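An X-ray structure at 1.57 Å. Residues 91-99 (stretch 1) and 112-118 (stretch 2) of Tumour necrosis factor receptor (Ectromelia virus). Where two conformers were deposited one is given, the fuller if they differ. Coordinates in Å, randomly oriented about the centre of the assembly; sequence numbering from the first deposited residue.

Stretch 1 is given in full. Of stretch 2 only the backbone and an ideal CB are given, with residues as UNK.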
ATOM      1  N   SER A  91     -19.905  -1.525   2.749  1.00 23.37           N
ATOM      2  CA  SER A  91     -20.948  -2.484   2.388  0.54 25.94           C
ATOM      3  C   SER A  91     -20.586  -3.308   1.155  1.00 26.41           C
ATOM      4  O   SER A  91     -21.464  -3.782   0.432  1.00 27.76           O
ATOM      5  CB  SER A  91     -22.290  -1.773   2.203  0.54 27.46           C
ATOM      6  OG  SER A  91     -22.810  -1.351   3.457  0.54 28.58           O
ATOM      7  N   GLY A  92     -19.289  -3.484   0.931  1.00 21.53           N
ATOM      8  CA  GLY A  92     -18.813  -4.270  -0.192  1.00 21.45           C
ATOM      9  C   GLY A  92     -19.275  -5.712  -0.161  1.00 23.23           C
ATOM     10  O   GLY A  92     -19.068  -6.425   0.832  1.00 25.30           O
ATOM     11  N   ARG A  93     -19.876  -6.152  -1.261  1.00 25.68           N
ATOM     12  CA  ARG A  93     -20.497  -7.470  -1.316  1.00 31.01           C
ATOM     13  C   ARG A  93     -19.596  -8.504  -1.959  1.00 24.06           C
ATOM     14  O   ARG A  93     -19.666  -9.682  -1.625  1.00 27.41           O
ATOM     15  CB  ARG A  93     -21.826  -7.411  -2.081  1.00 37.75           C
ATOM     16  CG  ARG A  93     -22.910  -6.574  -1.409  1.00 43.02           C
ATOM     17  CD  ARG A  93     -24.222  -6.638  -2.185  1.00 50.86           C
ATOM     18  NE  ARG A  93     -24.074  -6.175  -3.562  1.00 55.21           N
ATOM     19  CZ  ARG A  93     -24.209  -4.908  -3.945  1.00 60.00           C
ATOM     20  NH1 ARG A  93     -24.497  -3.971  -3.052  1.00 58.11           N
ATOM     21  NH2 ARG A  93     -24.056  -4.576  -5.221  1.00 61.46           N
ATOM     22  N   GLU A  94     -18.749  -8.075  -2.888  1.00 22.71           N
ATOM     23  CA  GLU A  94     -17.927  -9.047  -3.589  1.00 25.27           C
ATOM     24  C   GLU A  94     -16.529  -8.538  -3.879  1.00 26.31           C
ATOM     25  O   GLU A  94     -16.349  -7.395  -4.296  1.00 24.25           O
ATOM     26  CB  GLU A  94     -18.612  -9.480  -4.881  1.00 28.22           C
ATOM     27  CG  GLU A  94     -17.853 -10.555  -5.642  1.00 34.89           C
ATOM     28  CD  GLU A  94     -18.634 -11.084  -6.827  1.00 41.48           C
ATOM     29  OE1 GLU A  94     -18.013 -11.399  -7.863  1.00 42.83           O
ATOM     30  OE2 GLU A  94     -19.875 -11.177  -6.721  1.00 46.87           O
ATOM     31  N   SER A  95     -15.543  -9.408  -3.657  1.00 25.37           N
ATOM     32  CA  SER A  95     -14.142  -9.081  -3.895  1.00 21.79           C
ATOM     33  C   SER A  95     -13.784  -9.202  -5.376  1.00 22.52           C
ATOM     34  O   SER A  95     -14.421  -9.940  -6.138  1.00 24.56           O
ATOM     35  CB  SER A  95     -13.239 -10.000  -3.068  1.00 19.48           C
ATOM     36  OG  SER A  95     -13.375 -11.349  -3.500  1.00 22.51           O
ATOM     37  N   ARG A  96     -12.764  -8.459  -5.780  1.00 19.89           N
ATOM     38  CA  ARG A  96     -12.227  -8.571  -7.129  1.00 22.62           C
ATOM     39  C   ARG A  96     -10.758  -8.196  -7.116  1.00 22.37           C
ATOM     40  O   ARG A  96     -10.293  -7.485  -6.229  1.00 21.79           O
ATOM     41  CB  ARG A  96     -13.010  -7.710  -8.121  1.00 28.47           C
ATOM     42  CG  ARG A  96     -12.709  -6.235  -8.048  1.00 25.24           C
ATOM     43  CD  ARG A  96     -13.469  -5.493  -9.143  1.00 30.85           C
ATOM     44  NE  ARG A  96     -13.196  -4.059  -9.129  1.00 33.76           N
ATOM     45  CZ  ARG A  96     -12.384  -3.450  -9.990  1.00 40.38           C
ATOM     46  NH1 ARG A  96     -11.763  -4.155 -10.923  1.00 33.71           N
ATOM     47  NH2 ARG A  96     -12.191  -2.138  -9.918  1.00 42.96           N
ATOM     48  N   GLN A  97     -10.018  -8.715  -8.083  1.00 18.14           N
ATOM     49  CA  GLN A  97      -8.585  -8.509  -8.152  1.00 19.89           C
ATOM     50  C   GLN A  97      -8.263  -7.371  -9.109  1.00 19.28           C
ATOM     51  O   GLN A  97      -8.914  -7.220 -10.140  1.00 22.40           O
ATOM     52  CB  GLN A  97      -7.910  -9.814  -8.602  1.00 24.90           C
ATOM     53  CG  GLN A  97      -7.019  -9.706  -9.811  1.00 29.53           C
ATOM     54  CD  GLN A  97      -6.646 -11.069 -10.383  1.00 30.73           C
ATOM     55  OE1 GLN A  97      -6.209 -11.954  -9.660  1.00 27.34           O
ATOM     56  NE2 GLN A  97      -6.808 -11.232 -11.695  1.00 38.16           N
ATOM     57  N   LEU A  98      -7.274  -6.565  -8.740  1.00 16.19           N
ATOM     58  CA  LEU A  98      -6.722  -5.543  -9.623  1.00 17.73           C
ATOM     59  C   LEU A  98      -5.492  -6.096 -10.327  1.00 17.51           C
ATOM     60  O   LEU A  98      -4.749  -6.909  -9.771  1.00 20.39           O
ATOM     61  CB  LEU A  98      -6.341  -4.282  -8.838  1.00 17.60           C
ATOM     62  CG  LEU A  98      -7.493  -3.642  -8.052  1.00 18.84           C
ATOM     63  CD1 LEU A  98      -7.074  -2.273  -7.551  1.00 20.26           C
ATOM     64  CD2 LEU A  98      -8.752  -3.545  -8.902  1.00 20.08           C
ATOM     65  N   THR A  99      -5.293  -5.654 -11.567  1.00 21.50           N
ATOM     66  CA  THR A  99      -4.175  -6.109 -12.376  1.00 20.88           C
ATOM     67  C   THR A  99      -3.173  -4.981 -12.489  1.00 19.46           C
ATOM     68  O   THR A  99      -3.553  -3.845 -12.777  1.00 19.14           O
ATOM     69  CB  THR A  99      -4.665  -6.513 -13.777  1.00 24.93           C
ATOM     70  OG1 THR A  99      -5.534  -7.644 -13.656  1.00 29.11           O
ATOM     71  CG2 THR A  99      -3.502  -6.880 -14.681  1.00 24.16           C
ATOM     72  N   UNK A 112      -0.528  -9.246  -4.575  1.00 18.01           N
ATOM     73  CA  UNK A 112      -1.925  -9.239  -5.001  1.00 18.28           C
ATOM     74  C   UNK A 112      -2.624  -8.075  -4.344  1.00 19.09           C
ATOM     75  O   UNK A 112      -2.361  -7.749  -3.178  1.00 20.75           O
ATOM     76  CB  UNK A 112      -2.624 -10.556  -4.658  1.00 18.28           C
ATOM     77  N   UNK A 113      -3.501  -7.439  -5.107  1.00 17.23           N
ATOM     78  CA  UNK A 113      -4.274  -6.309  -4.636  1.00 16.87           C
ATOM     79  C   UNK A 113      -5.727  -6.588  -4.951  1.00 17.12           C
ATOM     80  O   UNK A 113      -6.077  -6.906  -6.095  1.00 16.75           O
ATOM     81  CB  UNK A 113      -3.805  -4.998  -5.270  1.00 16.87           C
ATOM     82  N   UNK A 114      -6.564  -6.492  -3.928  1.00 17.02           N
ATOM     83  CA  UNK A 114      -7.978  -6.832  -4.022  0.58 19.34           C
ATOM     84  C   UNK A 114      -8.817  -5.660  -3.538  1.00 17.60           C
ATOM     85  O   UNK A 114      -8.405  -4.956  -2.624  1.00 16.60           O
ATOM     86  CB  UNK A 114      -8.293  -8.092  -3.213  0.58 19.34           C
ATOM     87  N   UNK A 115      -9.987  -5.468  -4.135  1.00 15.40           N
ATOM     88  CA  UNK A 115     -10.927  -4.455  -3.654  1.00 16.63           C
ATOM     89  C   UNK A 115     -12.291  -5.119  -3.443  1.00 20.65           C
ATOM     90  O   UNK A 115     -12.679  -6.005  -4.213  1.00 18.86           O
ATOM     91  CB  UNK A 115     -11.031  -3.287  -4.636  1.00 16.63           C
ATOM     92  N   UNK A 116     -12.993  -4.714  -2.386  1.00 17.25           N
ATOM     93  CA  UNK A 116     -14.295  -5.280  -2.043  1.00 16.54           C
ATOM     94  C   UNK A 116     -15.318  -4.144  -1.985  1.00 15.90           C
ATOM     95  O   UNK A 116     -15.299  -3.311  -1.076  1.00 17.27           O
ATOM     96  CB  UNK A 116     -14.237  -6.036  -0.714  1.00 16.54           C
ATOM     97  N   UNK A 117     -16.195  -4.095  -2.982  1.00 18.10           N
ATOM     98  CA  UNK A 117     -17.157  -3.014  -3.089  1.00 19.10           C
ATOM     99  C   UNK A 117     -16.776  -1.969  -4.129  1.00 18.95           C
ATOM    100  O   UNK A 117     -15.666  -1.969  -4.657  1.00 23.14           O
ATOM    101  CB  UNK A 117     -17.324  -2.340  -1.725  1.00 19.10           C
ATOM    102  N   UNK A 118     -17.703  -1.063  -4.402  1.00 20.26           N
ATOM    103  CA  UNK A 118     -17.505  -0.058  -5.430  1.00 22.86           C
ATOM    104  C   UNK A 118     -17.627   1.361  -4.885  1.00 21.91           C
ATOM    105  O   UNK A 118     -18.064   2.274  -5.598  1.00 22.42           O
ATOM    106  CB  UNK A 118     -18.512  -0.268  -6.562  1.00 22.86           C
TER

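The two stretches pair as antiparallel strands, and the backbone fixes the register before any side chain of stretch 2 is considered. Arg96 N donates to the carbonyl O of position 115 (2.9 Å), N of position 115 returns a bond to Arg96 O (2.9 Å), and Leu98 N donates to O of position 113 (2.9 Å).

At position 112 the CB points sideways and meets nothing of stretch 1 within 5.5 Å, so stretch 1 sets no preference. The residue is Thr112, whose OG1 is hydrogen-bonded elsewhere in the structure.

Position 113 has extended backbone angles and a CB directed sideways, 4.4 Å from Leu98 CB. An apolar side chain would suit this neighbour, and a beta-branched one would also favour the strand. Val113 is found, in the t rotamer, with CG1 3.8 Å from Leu98 CD1. Water 3 links its N (3.0 Å) to Leu98 O (2.6 Å), extending the pairing where no direct bond forms.

The CB of position 114 lies on the same face as Ser95 and Gln97, 5.3 Å from Ser95 CB. Small polar or beta-branched residues would fit; stretch 1 offers no charge here. Thr114 adopts the m rotamer and places CG2 3.9 Å from Ser95 CB, while its CA approaches Arg96 O at 3.3 Å in a CA-H...O contact.

On the other face, the CB of position 115 stands 4.8 Å from Leu98 CD2, and the aliphatic part of Arg96 runs alongside. Valine, isoleucine or another modest apolar residue would be expected. Val115, in the p rotamer, uses CG1 for both neighbours: it lies 3.5 Å from Arg96 CG and 3.9 Å from Leu98 CD2.

At position 116 the CB returns to the Ser95 face, 4.4 Å from Ser95 CA. With no charge opposite, a compact apolar side chain or threonine would suit. Val116 has CG2 3.8 Å from Ser95 CB.

Position 117 has phi/psi of 102/171, which would jam a CB against the preceding carbonyl; that CB would also lie 2.9 Å from Gly92 CA, a clash. Glycine is called for, and Gly117 allows the CA atoms of Gly92 and Gly117 to approach to 3.6 Å. Water 1 joins Gly117 N (3.1 Å) to Glu94 O (2.7 Å), and water 2 joins Gly117 O (3.0 Å) to Arg96 NE (2.6 Å).

The CB of position 118 points sideways, free of stretch 1; many residues would do. Asp118 makes no contact with it.

Stretch 2 112-118: TVTVVGD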
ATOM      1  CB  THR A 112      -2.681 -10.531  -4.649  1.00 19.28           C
ATOM      2  OG1 THR A 112      -3.006 -10.548  -3.249  1.00 28.52           O
ATOM      3  CG2 THR A 112      -1.858 -11.749  -5.029  1.00 18.12           C
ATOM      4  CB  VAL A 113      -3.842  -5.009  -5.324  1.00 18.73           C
ATOM      5  CG1 VAL A 113      -4.797  -3.876  -4.954  1.00 17.95           C
ATOM      6  CG2 VAL A 113      -2.392  -4.674  -4.951  1.00 17.99           C
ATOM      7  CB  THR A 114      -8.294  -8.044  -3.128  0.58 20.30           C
ATOM      8  OG1 THR A 114      -7.682  -9.214  -3.682  0.58 23.32           O
ATOM      9  CG2 THR A 114      -9.801  -8.260  -3.010  0.58 20.20           C
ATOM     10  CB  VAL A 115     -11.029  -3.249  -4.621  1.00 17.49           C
ATOM     11  CG1 VAL A 115     -11.416  -3.707  -6.038  1.00 23.47           C
ATOM     12  CG2 VAL A 115     -12.000  -2.220  -4.093  1.00 19.63           C
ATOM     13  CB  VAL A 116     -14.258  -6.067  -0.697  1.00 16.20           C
ATOM     14  CG1 VAL A 116     -15.551  -6.849  -0.514  1.00 17.77           C
ATOM     15  CG2 VAL A 116     -13.047  -7.027  -0.643  1.00 18.03           C
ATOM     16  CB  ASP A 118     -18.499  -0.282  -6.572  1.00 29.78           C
ATOM     17  CG  ASP A 118     -19.943  -0.255  -6.107  1.00 37.59           C
ATOM     18  OD1 ASP A 118     -20.188  -0.046  -4.896  1.00 42.34           O
ATOM     19  OD2 ASP A 118     -20.841  -0.445  -6.957  1.00 51.02           O
TER
HETATM   20  O   HOH W   1     -15.311  -5.347  -5.704  1.00 31.37           O
HETATM   21  O   HOH W   2     -14.636  -3.035  -7.236  1.00 37.91           O
HETATM   22  O   HOH W   3      -3.721  -8.464  -7.889  1.00 24.30           O
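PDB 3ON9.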